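Local atomic coordinates of putative regulator of transfer genes ArtA (Staphylococcus aureus subsp. aureus USA300, PDB entry 3GXQ), a protein that binds DNA through a ribbon-helix-helix motif and probably acts as a master regulator of plasmid transmission genes. Residues B[26-29]-B[30-34]. Sequence-based numbering, arbitrary orientation.
Sequences IIKY and AQEKD
Ile-26 O accepts a hydrogen bond from Ala-30 N at 2.9 Å, one of four i to i+4 bonds that join the two segments near the C-terminal end of helix 20-33. The Ile-26 side chain packs on Leu-14 of the second subunit. Ile-27 O likewise takes the N-H of Gln-31. Ile-27 CG2 lies against the side-chain amide of Gln-31, 3.5 Å from Gln-31 NE2. Lys-28 O receives Glu-32 N. Beside this bond Glu-32 OE1 sits on the aliphatic part of the lysine, with Lys-28 CG at 3.0 Å. Lys-28 NZ stays 5.0 Å from Glu-32 OE1, too far for a salt bridge, and any attraction between the charges is probably weak. Tyr-29 O holds Lys-33 N at 2.8 Å. With CG anti to the backbone N (chi1 -180°), the Tyr-29 ring stands out from the helix, leaning slightly toward its C-terminal end. Lys-33 CG covers one face in a CH-pi contact, 4.2 Å from the ring centroid and offset toward the rim. Asp-34 OD2 meets the ring obliquely, 3.7 Å from Tyr-29 CE2. Tyr-29 and Ala-30 also pack on Ala-41 of helix 38-53, the second helix of the ribbon-helix-helix fold. Tyr-29 OH makes a weak hydrogen bond to Glu-44 OE1, which Asp-34 OD1 also approaches. Backbone bonds hold the turn; side chains add mainly van der Waals and CH-pi packing, and Tyr-29 and Asp-34 link it to helix 38-53.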
loop_
_atom_site.group_PDB
_atom_site.type_symbol
_atom_site.label_atom_id
_atom_site.label_comp_id
_atom_site.label_asym_id
_atom_site.label_seq_id
_atom_site.Cartn_x
_atom_site.Cartn_y
_atom_site.Cartn_z
ATOM N N ILE B 26 -0.114 8.364 -5.785
ATOM C CA ILE B 26 -0.265 6.976 -6.204
ATOM C C ILE B 26 -1.047 7.013 -7.509
ATOM O O ILE B 26 -0.778 6.245 -8.425
ATOM C CB ILE B 26 -1.016 6.130 -5.149
ATOM C CG1 ILE B 26 -0.213 6.108 -3.835
ATOM C CG2 ILE B 26 -1.196 4.707 -5.664
ATOM C CD1 ILE B 26 -0.932 5.457 -2.687
ATOM N N ILE B 27 -2.001 7.932 -7.594
ATOM C CA ILE B 27 -2.816 8.082 -8.789
ATOM C C ILE B 27 -1.980 8.589 -9.977
ATOM O O ILE B 27 -2.126 8.093 -11.103
ATOM C CB ILE B 27 -3.995 9.027 -8.537
ATOM C CG1 ILE B 27 -5.050 8.315 -7.675
ATOM C CG2 ILE B 27 -4.571 9.500 -9.858
ATOM C CD1 ILE B 27 -6.195 9.229 -7.237
ATOM N N LYS B 28 -1.101 9.559 -9.742
ATOM C CA LYS B 28 -0.274 10.057 -10.827
ATOM C C LYS B 28 0.589 8.911 -11.349
ATOM O O LYS B 28 0.806 8.809 -12.545
ATOM C CB LYS B 28 0.606 11.215 -10.354
ATOM C CG LYS B 28 1.522 11.789 -11.431
ATOM C CD LYS B 28 2.178 13.081 -10.959
ATOM C CE LYS B 28 1.139 14.171 -10.694
ATOM N NZ LYS B 28 0.513 14.713 -11.943
ATOM N N TYR B 29 1.069 8.041 -10.458
ATOM C CA TYR B 29 1.894 6.894 -10.866
ATOM C C TYR B 29 1.047 5.889 -11.656
ATOM O O TYR B 29 1.513 5.288 -12.620
ATOM C CB TYR B 29 2.492 6.188 -9.637
ATOM C CG TYR B 29 3.369 4.981 -9.964
ATOM C CD1 TYR B 29 4.742 5.119 -10.157
ATOM C CD2 TYR B 29 2.819 3.710 -10.108
ATOM C CE1 TYR B 29 5.543 4.020 -10.487
ATOM C CE2 TYR B 29 3.610 2.603 -10.442
ATOM C CZ TYR B 29 4.971 2.765 -10.630
ATOM O OH TYR B 29 5.755 1.673 -10.975
ATOM N N ALA B 30 -0.199 5.705 -11.234
ATOM C CA ALA B 30 -1.106 4.782 -11.902
ATOM C C ALA B 30 -1.379 5.286 -13.320
ATOM O O ALA B 30 -1.456 4.513 -14.277
ATOM C CB ALA B 30 -2.409 4.668 -11.111
ATOM N N GLN B 31 -1.515 6.597 -13.452
ATOM C CA GLN B 31 -1.754 7.203 -14.750
ATOM C C GLN B 31 -0.560 6.991 -15.687
ATOM O O GLN B 31 -0.727 6.561 -16.829
ATOM C CB GLN B 31 -2.031 8.699 -14.581
ATOM C CG GLN B 31 -3.369 9.007 -13.940
ATOM C CD GLN B 31 -3.508 10.467 -13.580
ATOM O OE1 GLN B 31 -2.578 11.256 -13.776
ATOM N NE2 GLN B 31 -4.672 10.840 -13.040
ATOM N N GLU B 32 0.642 7.261 -15.189
ATOM C CA GLU B 32 1.865 7.122 -15.974
ATOM C C GLU B 32 2.255 5.675 -16.278
ATOM O O GLU B 32 2.813 5.387 -17.346
ATOM C CB GLU B 32 3.022 7.803 -15.234
ATOM C CG GLU B 32 2.793 9.286 -14.949
ATOM C CD GLU B 32 3.707 9.821 -13.855
ATOM O OE1 GLU B 32 3.564 11.005 -13.483
ATOM O OE2 GLU B 32 4.567 9.057 -13.365
ATOM N N LYS B 33 1.944 4.767 -15.355
ATOM C CA LYS B 33 2.330 3.372 -15.520
ATOM C C LYS B 33 1.265 2.294 -15.651
ATOM O O LYS B 33 1.478 1.329 -16.371
ATOM C CB LYS B 33 3.257 2.956 -14.365
ATOM C CG LYS B 33 4.654 3.550 -14.404
ATOM C CD LYS B 33 5.449 3.028 -15.590
ATOM C CE LYS B 33 6.844 3.621 -15.618
ATOM N NZ LYS B 33 6.784 5.103 -15.748
ATOM N N ASP B 34 0.129 2.426 -14.977
ATOM C CA ASP B 34 -0.838 1.340 -15.027
ATOM C C ASP B 34 -2.204 1.605 -15.603
ATOM O O ASP B 34 -3.173 0.987 -15.170
ATOM C CB ASP B 34 -1.023 0.782 -13.631
ATOM C CG ASP B 34 0.277 0.705 -12.864
ATOM O OD1 ASP B 34 1.127 -0.149 -13.184
ATOM O OD2 ASP B 34 0.456 1.513 -11.937
#